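Local coordinates for protein phospholipase C-beta (PLC-beta) (Sepia officinalis, PDB 3QR0) that belongs to the phospholipase C-beta family, built from PH, EF-hand-like, TIM-barrel and C2 domains, and holds a bound calcium ion, at residues 598-601 against 606-609; 582-587 against 802-807; 613-618 against 753-758; 674-677 against 681-684. All blocks are in the same frame, centred on the assembly; numbering follows the deposited sequence.

Contact 1 of 4, residues 598-601 against 606-609; sequences LNFQ and AMCV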
# COMPACT_ATOMS: atom_id res chain seq x y z
N LEU A 598 1.07 -13.79 -1.92
CA LEU A 598 -0.19 -13.63 -1.21
C LEU A 598 -1.34 -13.53 -2.19
O LEU A 598 -1.17 -13.12 -3.34
CB LEU A 598 -0.14 -12.38 -0.33
CG LEU A 598 0.99 -12.35 0.70
CD1 LEU A 598 1.14 -10.96 1.30
CD2 LEU A 598 0.75 -13.39 1.78
N ASN A 599 -2.53 -13.91 -1.73
CA ASN A 599 -3.74 -13.71 -2.50
C ASN A 599 -4.20 -12.26 -2.38
O ASN A 599 -4.75 -11.87 -1.35
CB ASN A 599 -4.82 -14.68 -2.02
CG ASN A 599 -4.46 -16.12 -2.28
OD1 ASN A 599 -4.09 -16.49 -3.40
ND2 ASN A 599 -4.57 -16.96 -1.26
N PHE A 600 -3.99 -11.48 -3.43
CA PHE A 600 -4.27 -10.04 -3.42
C PHE A 600 -5.75 -9.71 -3.32
O PHE A 600 -6.10 -8.59 -2.95
CB PHE A 600 -3.64 -9.35 -4.65
CG PHE A 600 -2.25 -8.85 -4.40
CD1 PHE A 600 -1.26 -9.72 -3.96
CD2 PHE A 600 -1.92 -7.52 -4.60
CE1 PHE A 600 0.02 -9.27 -3.72
CE2 PHE A 600 -0.64 -7.07 -4.37
CZ PHE A 600 0.33 -7.93 -3.92
N GLN A 601 -6.62 -10.67 -3.64
CA GLN A 601 -8.06 -10.45 -3.59
C GLN A 601 -8.64 -10.61 -2.18
O GLN A 601 -9.80 -10.27 -1.96
CB GLN A 601 -8.79 -11.42 -4.54
CG GLN A 601 -8.82 -12.88 -4.10
CD GLN A 601 -7.62 -13.68 -4.59
OE1 GLN A 601 -6.49 -13.18 -4.65
NE2 GLN A 601 -7.87 -14.94 -4.93
N ALA A 606 -2.91 -10.19 6.45
CA ALA A 606 -1.72 -10.41 5.64
C ALA A 606 -1.59 -9.40 4.49
O ALA A 606 -0.53 -8.82 4.28
CB ALA A 606 -1.70 -11.82 5.09
N MET A 607 -2.68 -9.19 3.75
CA MET A 607 -2.67 -8.23 2.64
C MET A 607 -2.58 -6.78 3.11
O MET A 607 -1.88 -5.98 2.50
CB MET A 607 -3.88 -8.43 1.71
CG MET A 607 -3.65 -9.44 0.59
SD MET A 607 -2.13 -9.18 -0.36
CE MET A 607 -2.43 -7.57 -1.08
N CYS A 608 -3.30 -6.46 4.18
CA CYS A 608 -3.20 -5.14 4.80
C CYS A 608 -1.76 -4.77 5.16
O CYS A 608 -1.31 -3.67 4.87
CB CYS A 608 -4.09 -5.07 6.05
SG CYS A 608 -5.86 -5.13 5.69
N VAL A 609 -1.04 -5.72 5.76
CA VAL A 609 0.36 -5.52 6.15
C VAL A 609 1.28 -5.44 4.92
O VAL A 609 2.16 -4.59 4.85
CB VAL A 609 0.85 -6.65 7.09
CG1 VAL A 609 2.34 -6.57 7.31
CG2 VAL A 609 0.11 -6.59 8.42
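The end of Met607 is draped over the middle of the Phe600 ring, its CE methyl 3.5 Å from the ring centroid and only 11° off the ring normal, a textbook CH-pi contact. The sulfur follows it over the same face, with SD 4.1 Å from the Phe600 centroid, which makes the pair a Met-aromatic contact as well. The two side chains cross at about a right angle, and two bends in the methionine chain (chi2 -50°, chi3 -63°) bring SD and CE onto the ring; an unbranched thioether can curl onto a ring in this way. Both residues belong to one beta-alpha unit of the TIM barrel: Phe600 stands in the loop leaving strand 595-596, and Met607 in the first turn of helix 605-613, so the contact joins the helix to the loop that leads into it. Leu598 covers another flank of the methionine, its CB 3.8 Å from Met607 SD, while its CD1 lies 4.0 Å from the carbonyl oxygen of Ala606. Closer to the helix backbone, Met607 CG rests 3.3 Å from the backbone oxygen of Asn599. The amide of Asn599 turns the other way, where OD1 is hydrogen-bonded to His338, next in sequence to the calcium ligand Asn339.

Contact 2 of 4, residues 582-587 against 802-807; sequences NYVPQI and CAFEDD. With GOL (glycerol), chain C.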
# COMPACT_ATOMS: atom_id res chain seq x y z
N ASN A 582 -4.83 -15.86 3.63
CA ASN A 582 -3.38 -15.75 3.56
C ASN A 582 -2.69 -16.06 4.88
O ASN A 582 -3.26 -15.84 5.95
CB ASN A 582 -3.00 -14.32 3.19
CG ASN A 582 -3.34 -13.98 1.76
OD1 ASN A 582 -2.90 -14.65 0.84
ND2 ASN A 582 -4.12 -12.91 1.57
N TYR A 583 -1.46 -16.55 4.80
CA TYR A 583 -0.54 -16.51 5.94
C TYR A 583 0.01 -15.09 6.12
O TYR A 583 0.02 -14.29 5.19
CB TYR A 583 0.63 -17.48 5.76
CG TYR A 583 1.26 -17.49 4.39
CD1 TYR A 583 1.15 -18.61 3.57
CD2 TYR A 583 1.96 -16.39 3.89
CE1 TYR A 583 1.72 -18.64 2.31
CE2 TYR A 583 2.52 -16.41 2.61
CZ TYR A 583 2.39 -17.54 1.83
OH TYR A 583 2.95 -17.59 0.57
N VAL A 584 0.47 -14.80 7.33
CA VAL A 584 1.15 -13.54 7.61
C VAL A 584 2.56 -13.62 7.03
O VAL A 584 3.31 -14.54 7.36
CB VAL A 584 1.20 -13.25 9.13
CG1 VAL A 584 2.00 -12.00 9.40
CG2 VAL A 584 -0.21 -13.12 9.68
N PRO A 585 2.91 -12.68 6.14
CA PRO A 585 4.16 -12.80 5.38
C PRO A 585 5.45 -12.71 6.21
O PRO A 585 6.45 -13.31 5.82
CB PRO A 585 4.07 -11.66 4.36
CG PRO A 585 3.13 -10.68 4.97
CD PRO A 585 2.15 -11.48 5.75
N GLN A 586 5.41 -11.99 7.34
CA GLN A 586 6.55 -11.93 8.26
C GLN A 586 7.09 -13.32 8.61
O GLN A 586 8.29 -13.48 8.80
CB GLN A 586 6.18 -11.19 9.55
CG GLN A 586 6.29 -9.66 9.47
CD GLN A 586 5.11 -8.98 8.79
OE1 GLN A 586 4.12 -9.63 8.42
NE2 GLN A 586 5.20 -7.66 8.63
N ILE A 587 6.22 -14.33 8.69
CA ILE A 587 6.65 -15.70 9.01
C ILE A 587 7.83 -16.09 8.12
O ILE A 587 8.81 -16.68 8.59
CB ILE A 587 5.51 -16.74 8.82
CG1 ILE A 587 4.42 -16.53 9.88
CG2 ILE A 587 6.07 -18.17 8.94
CD1 ILE A 587 3.13 -17.29 9.58
N CYS A 802 2.34 -19.82 16.52
CA CYS A 802 0.97 -19.54 16.95
C CYS A 802 0.72 -18.05 17.20
O CYS A 802 -0.41 -17.59 17.05
CB CYS A 802 0.61 -20.35 18.20
SG CYS A 802 0.46 -22.14 17.90
N ALA A 803 1.76 -17.30 17.55
CA ALA A 803 1.64 -15.84 17.76
C ALA A 803 1.05 -15.08 16.56
O ALA A 803 0.48 -14.01 16.73
CB ALA A 803 2.99 -15.24 18.13
N PHE A 804 1.22 -15.61 15.35
CA PHE A 804 0.70 -14.98 14.12
C PHE A 804 -0.79 -15.20 13.86
O PHE A 804 -1.39 -14.47 13.06
CB PHE A 804 1.49 -15.47 12.92
CG PHE A 804 2.93 -15.06 12.95
CD1 PHE A 804 3.31 -13.79 12.52
CD2 PHE A 804 3.90 -15.93 13.42
CE1 PHE A 804 4.64 -13.41 12.56
CE2 PHE A 804 5.23 -15.55 13.46
CZ PHE A 804 5.60 -14.29 13.03
N GLU A 805 -1.38 -16.19 14.52
CA GLU A 805 -2.76 -16.58 14.24
C GLU A 805 -3.75 -15.54 14.73
O GLU A 805 -3.43 -14.72 15.61
CB GLU A 805 -3.08 -17.95 14.87
CG GLU A 805 -2.27 -19.11 14.29
CD GLU A 805 -2.56 -19.37 12.82
OE1 GLU A 805 -3.72 -19.20 12.40
OE2 GLU A 805 -1.62 -19.74 12.08
N ASP A 806 -4.94 -15.56 14.15
CA ASP A 806 -6.03 -14.65 14.55
C ASP A 806 -6.45 -14.82 16.01
O ASP A 806 -6.96 -13.88 16.62
CB ASP A 806 -7.25 -14.83 13.63
CG ASP A 806 -7.02 -14.30 12.22
OD1 ASP A 806 -5.93 -13.77 11.90
OD2 ASP A 806 -7.96 -14.41 11.40
N ASP A 807 -6.23 -16.01 16.57
CA ASP A 807 -6.45 -16.28 18.00
C ASP A 807 -5.24 -17.08 18.53
O ASP A 807 -5.28 -18.31 18.57
CB ASP A 807 -7.76 -17.05 18.19
CG ASP A 807 -8.12 -17.23 19.66
OD1 ASP A 807 -7.26 -17.04 20.55
OD2 ASP A 807 -9.29 -17.60 19.93
C1 GOL C . -1.49 -16.49 10.10
O1 GOL C . -0.45 -16.91 9.24
C2 GOL C . -2.70 -16.02 9.30
O2 GOL C . -3.27 -17.11 8.60
C3 GOL C . -3.76 -15.42 10.21
O3 GOL C . -4.56 -14.51 9.49
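Phe804 lays one face of its ring on the side chain of Ile587, whose CG1 is 3.6 Å from the ring centroid and 11° off the normal, a CH-pi contact. CD1 of the isoleucine lies near CG and CB of Phe804, and the two side chains slide past each other in opposite directions. Val584 approaches the same ring obliquely, its CG1 3.8 Å from Phe804 CD1, and Gln586 adds only its CB, 4.0 Å from Phe804 CE1. With CG1 of Val584 anti to the backbone N (chi1 175°), one methyl faces the ring and CG2 is left to face a glycerol, lying 3.6 Å from its C1. Beta-branched Val584 and Ile587 thus offer a broad aliphatic surface that suits a flat aromatic partner.

Beside this apolar patch the glycerol, probably from the crystallisation liquor, bridges the two segments. Its O1 accepts from Val584 N at 3.0 Å, its O2 donates to the backbone oxygen of Asn582 at 2.9 Å, and its O3 reaches Asp806 OD1, also at 2.9 Å. That carboxylate is further held by a salt bridge to Arg684. Phe804 belongs to the loop between helices 793-800 and 808-815, and its docking on residues 584-587 of the barrel's Y half is consistent with the C-terminal helical region that packs against the TIM-barrel core in phospholipase C-beta proteins.

Contact 3 of 4, residues 613-618 against 753-758; sequences VFEYNG and ESNRPL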
# COMPACT_ATOMS: atom_id res chain seq x y z
N VAL A 613 3.68 -2.18 3.99
CA VAL A 613 5.14 -2.14 4.01
C VAL A 613 5.73 -1.81 2.64
O VAL A 613 6.74 -1.10 2.56
CB VAL A 613 5.79 -3.45 4.57
CG1 VAL A 613 5.23 -3.76 5.98
CG2 VAL A 613 5.59 -4.62 3.64
N PHE A 614 5.09 -2.30 1.57
CA PHE A 614 5.59 -2.08 0.21
C PHE A 614 5.20 -0.72 -0.39
O PHE A 614 5.53 -0.44 -1.54
CB PHE A 614 5.18 -3.24 -0.72
CG PHE A 614 6.07 -4.44 -0.62
CD1 PHE A 614 7.39 -4.37 -1.04
CD2 PHE A 614 5.61 -5.64 -0.10
CE1 PHE A 614 8.23 -5.48 -0.95
CE2 PHE A 614 6.43 -6.75 -0.01
CZ PHE A 614 7.75 -6.67 -0.44
N GLU A 615 4.51 0.12 0.38
CA GLU A 615 4.33 1.52 -0.00
C GLU A 615 5.68 2.23 0.01
O GLU A 615 5.92 3.14 -0.79
CB GLU A 615 3.39 2.26 0.95
CG GLU A 615 3.07 3.67 0.46
CD GLU A 615 2.19 4.46 1.39
OE1 GLU A 615 2.13 4.14 2.60
OE2 GLU A 615 1.54 5.40 0.89
N TYR A 616 6.56 1.81 0.92
CA TYR A 616 7.86 2.44 1.09
C TYR A 616 8.84 2.07 -0.04
O TYR A 616 8.55 1.20 -0.86
CB TYR A 616 8.43 2.12 2.48
CG TYR A 616 7.65 2.82 3.57
CD1 TYR A 616 7.97 4.11 3.95
CD2 TYR A 616 6.56 2.21 4.19
CE1 TYR A 616 7.26 4.78 4.93
CE2 TYR A 616 5.83 2.87 5.17
CZ TYR A 616 6.19 4.16 5.53
OH TYR A 616 5.49 4.83 6.50
N ASN A 617 9.96 2.77 -0.08
CA ASN A 617 10.91 2.69 -1.18
C ASN A 617 10.24 2.97 -2.54
O ASN A 617 10.39 2.21 -3.49
CB ASN A 617 11.66 1.36 -1.19
CG ASN A 617 12.96 1.43 -1.99
OD1 ASN A 617 13.68 2.42 -1.93
ND2 ASN A 617 13.25 0.37 -2.75
N GLY A 618 9.48 4.07 -2.58
CA GLY A 618 8.88 4.56 -3.82
C GLY A 618 7.76 3.71 -4.38
O GLY A 618 7.42 3.84 -5.56
N GLU A 753 -8.14 -1.08 3.45
CA GLU A 753 -7.42 -2.36 3.33
C GLU A 753 -6.42 -2.37 2.19
O GLU A 753 -5.39 -3.03 2.27
CB GLU A 753 -8.39 -3.52 3.16
CG GLU A 753 -9.32 -3.76 4.33
CD GLU A 753 -10.65 -3.05 4.19
OE1 GLU A 753 -10.72 -1.98 3.52
OE2 GLU A 753 -11.64 -3.55 4.77
N SER A 754 -6.72 -1.63 1.12
CA SER A 754 -5.80 -1.50 -0.03
C SER A 754 -4.71 -0.45 0.20
O SER A 754 -3.94 -0.15 -0.70
CB SER A 754 -6.58 -1.17 -1.31
OG SER A 754 -7.09 0.15 -1.28
N ASN A 755 -4.67 0.10 1.41
CA ASN A 755 -3.72 1.12 1.82
C ASN A 755 -3.90 2.47 1.13
O ASN A 755 -2.96 3.24 1.01
CB ASN A 755 -2.26 0.64 1.68
CG ASN A 755 -1.31 1.33 2.67
OD1 ASN A 755 -1.69 1.62 3.81
ND2 ASN A 755 -0.09 1.60 2.24
N ARG A 756 -5.12 2.76 0.68
CA ARG A 756 -5.44 4.11 0.21
C ARG A 756 -6.07 4.92 1.34
O ARG A 756 -6.72 4.35 2.23
CB ARG A 756 -6.37 4.06 -1.02
CG ARG A 756 -5.69 3.57 -2.30
CD ARG A 756 -4.60 4.55 -2.76
NE ARG A 756 -4.00 4.18 -4.05
CZ ARG A 756 -4.47 4.55 -5.24
NH1 ARG A 756 -5.56 5.29 -5.36
NH2 ARG A 756 -3.83 4.15 -6.34
N PRO A 757 -5.88 6.25 1.32
CA PRO A 757 -6.37 7.10 2.42
C PRO A 757 -7.89 7.10 2.57
O PRO A 757 -8.62 7.19 1.58
CB PRO A 757 -5.88 8.51 2.03
CG PRO A 757 -4.92 8.34 0.92
CD PRO A 757 -5.24 7.05 0.26
N LEU A 758 -8.35 7.00 3.81
CA LEU A 758 -9.75 7.28 4.12
C LEU A 758 -10.05 8.77 3.93
O LEU A 758 -11.19 9.13 3.65
CB LEU A 758 -10.08 6.89 5.57
CG LEU A 758 -10.59 5.48 5.81
CD1 LEU A 758 -9.52 4.47 5.46
CD2 LEU A 758 -11.04 5.32 7.26
O HOH W 1 2.05 2.40 4.55
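Glu615 reaches across to Asn755 with its whole length turned to the amide nitrogen. Its CB starts 3.8 Å from Asn755 ND2, and CG passes the same nitrogen at 4.2 Å. The carboxylate carbon CD then returns to 3.8 Å from Asn755 ND2, and OE1 comes nearest, accepting a weak hydrogen bond from Asn755 ND2 at 3.4 Å with an N-H...O angle of 134°. An extended chain, with CG opposite the backbone N (chi1 -173°), carries the acid this far, and its carboxylate plane is turned 75° from the amide plane. A water also links the two groups: it donates to Glu615 OE1 at 2.6 Å and accepts from Asn755 ND2 at 3.2 Å, closing a small triangle with the direct bond.

The two residues come from different domains. Glu615 follows helix 605-613 of the barrel's Y half, whereas Asn755 sits in the turn joining strands 746-751 and 757-758 of the C2 sandwich. Asparagine suits that turn because it readily takes the left-handed backbone conformation found here. Its ND2 also donates to a glycerol.

The carboxylate has stronger partners outside the two segments: OE2 accepts from Asn148, just past helix 144-147, and OE1 forms a salt bridge with Arg751. A buried carboxylate so surrounded by donors is probably ionised, with the arginine balancing its charge and the amides and water solvating it, where several parts of the chain converge.

Contact 4 of 4, residues 674-677 against 681-684; sequences EMYG and DTVR. With GOL (glycerol), chain E.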
# COMPACT_ATOMS: atom_id res chain seq x y z
N GLU A 674 -1.29 -3.73 17.19
CA GLU A 674 -0.63 -5.02 17.04
C GLU A 674 0.80 -4.84 16.53
O GLU A 674 1.15 -3.78 15.99
CB GLU A 674 -1.43 -5.93 16.10
CG GLU A 674 -2.76 -6.38 16.71
CD GLU A 674 -3.43 -7.53 15.98
OE1 GLU A 674 -3.01 -7.91 14.87
OE2 GLU A 674 -4.41 -8.07 16.56
N MET A 675 1.62 -5.87 16.73
CA MET A 675 2.97 -5.89 16.19
C MET A 675 3.22 -7.22 15.48
O MET A 675 2.81 -8.28 15.98
CB MET A 675 4.01 -5.67 17.30
CG MET A 675 5.45 -5.64 16.83
SD MET A 675 6.64 -5.00 18.04
CE MET A 675 5.94 -3.39 18.41
N TYR A 676 3.88 -7.15 14.32
CA TYR A 676 4.26 -8.33 13.55
C TYR A 676 5.74 -8.22 13.20
O TYR A 676 6.19 -7.19 12.72
CB TYR A 676 3.44 -8.47 12.26
CG TYR A 676 2.01 -8.01 12.40
CD1 TYR A 676 1.08 -8.79 13.07
CD2 TYR A 676 1.60 -6.79 11.89
CE1 TYR A 676 -0.24 -8.37 13.22
CE2 TYR A 676 0.29 -6.36 12.04
CZ TYR A 676 -0.63 -7.15 12.70
OH TYR A 676 -1.93 -6.72 12.85
N GLY A 677 6.47 -9.30 13.45
CA GLY A 677 7.90 -9.35 13.15
C GLY A 677 8.38 -10.76 13.41
O GLY A 677 7.73 -11.71 13.00
N ASP A 681 8.48 -11.25 18.78
CA ASP A 681 8.04 -9.85 18.76
C ASP A 681 6.61 -9.68 18.24
O ASP A 681 6.12 -8.55 18.15
CB ASP A 681 8.98 -9.02 17.88
CG ASP A 681 10.39 -8.94 18.43
OD1 ASP A 681 10.57 -9.05 19.65
OD2 ASP A 681 11.33 -8.76 17.62
N THR A 682 5.96 -10.77 17.87
CA THR A 682 4.63 -10.69 17.27
C THR A 682 3.56 -10.70 18.37
O THR A 682 3.51 -11.62 19.17
CB THR A 682 4.42 -11.81 16.25
OG1 THR A 682 5.35 -11.63 15.17
CG2 THR A 682 3.00 -11.81 15.72
N VAL A 683 2.73 -9.66 18.38
CA VAL A 683 1.70 -9.48 19.40
C VAL A 683 0.37 -9.20 18.72
O VAL A 683 0.19 -8.15 18.07
CB VAL A 683 2.04 -8.30 20.33
CG1 VAL A 683 0.93 -8.09 21.36
CG2 VAL A 683 3.38 -8.53 21.03
N ARG A 684 -0.56 -10.14 18.85
CA ARG A 684 -1.91 -10.00 18.32
C ARG A 684 -2.97 -10.18 19.41
O ARG A 684 -2.78 -10.96 20.34
CB ARG A 684 -2.14 -11.01 17.21
CG ARG A 684 -1.25 -10.79 16.00
CD ARG A 684 -1.80 -11.48 14.78
NE ARG A 684 -3.05 -10.89 14.33
CZ ARG A 684 -3.87 -11.42 13.42
NH1 ARG A 684 -3.57 -12.57 12.83
NH2 ARG A 684 -4.98 -10.78 13.10
C1 GOL E . -7.38 -6.56 14.95
O1 GOL E . -8.49 -7.02 15.69
C2 GOL E . -6.89 -7.72 14.09
O2 GOL E . -6.21 -8.65 14.89
C3 GOL E . -5.98 -7.21 12.98
O3 GOL E . -6.62 -7.37 11.73
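Met675 and Val683 form the tight heart of this short antiparallel hairpin, a hydrogen-bonded pair in which Met675 N donates to Val683 O at 3.0 Å and Val683 N donates back to Met675 O at 2.8 Å. The first bond lies in the carbonyl plane, on a lone pair; in the second the donor is tilted 27° from that plane. Toward the turn, Gly677 N gives its hydrogen to Thr682 OG1 at 3.1 Å, almost straight (166°). Threonine suits this spot because the hydroxyl extends the ladder where backbone pairing stops, and the same OG1 is hydrogen-bonded to Leu678 O within the turn. The side chains of the central pair touch more loosely, Met675 CB lying 4.5 Å from Val683 CB, and both go on to meet Phe708 of the C2 sandwich.

At the other end, where Arg684 is partly exposed, side-chain polar groups and a glycerol take over from the backbone ladder. Arg684 NE forms a salt bridge with Glu674 OE1 at 3.0 Å, while Tyr676 OH donates to the same oxygen at 2.6 Å from the other face of the carboxylate plane. The tyrosine ring meets Arg684 CD at its edge. The glycerol, probably from the crystallisation liquor, lies beyond, its O2 donating to Glu674 OE2 at a short 2.5 Å and accepting from Arg684 NH2 at 3.0 Å. Arg684 NH1, meanwhile, pairs with Asp806. With OE1 met from opposite faces and OE2 bonded to Lys685 N, the Glu674 carboxylate is held at both oxygens and is probably ionised, and the arginine shares its positive charge between two acids from distant parts of the chain.

In the fold
Along the chain, contact 2 opens first, at 582-587, and closes last, at 802-807, so it spans the other three; contact 1 is complete before contact 3 opens, and contact 4 falls between the two halves of contact 3. Helix 605-613 is the common element: it forms half of contact 1, runs into contact 3, and touches side chains of contacts 2 and 4. Contacts 2 and 4 are close, with centres about 9 Å apart, while contacts 2 and 3 have centres about 20 Å apart and do not touch. The barrel's Y half and the C2 domain thus meet around this helix, and the C-terminal segment joins both through contact 2 and the Asp806-Arg684 salt bridge.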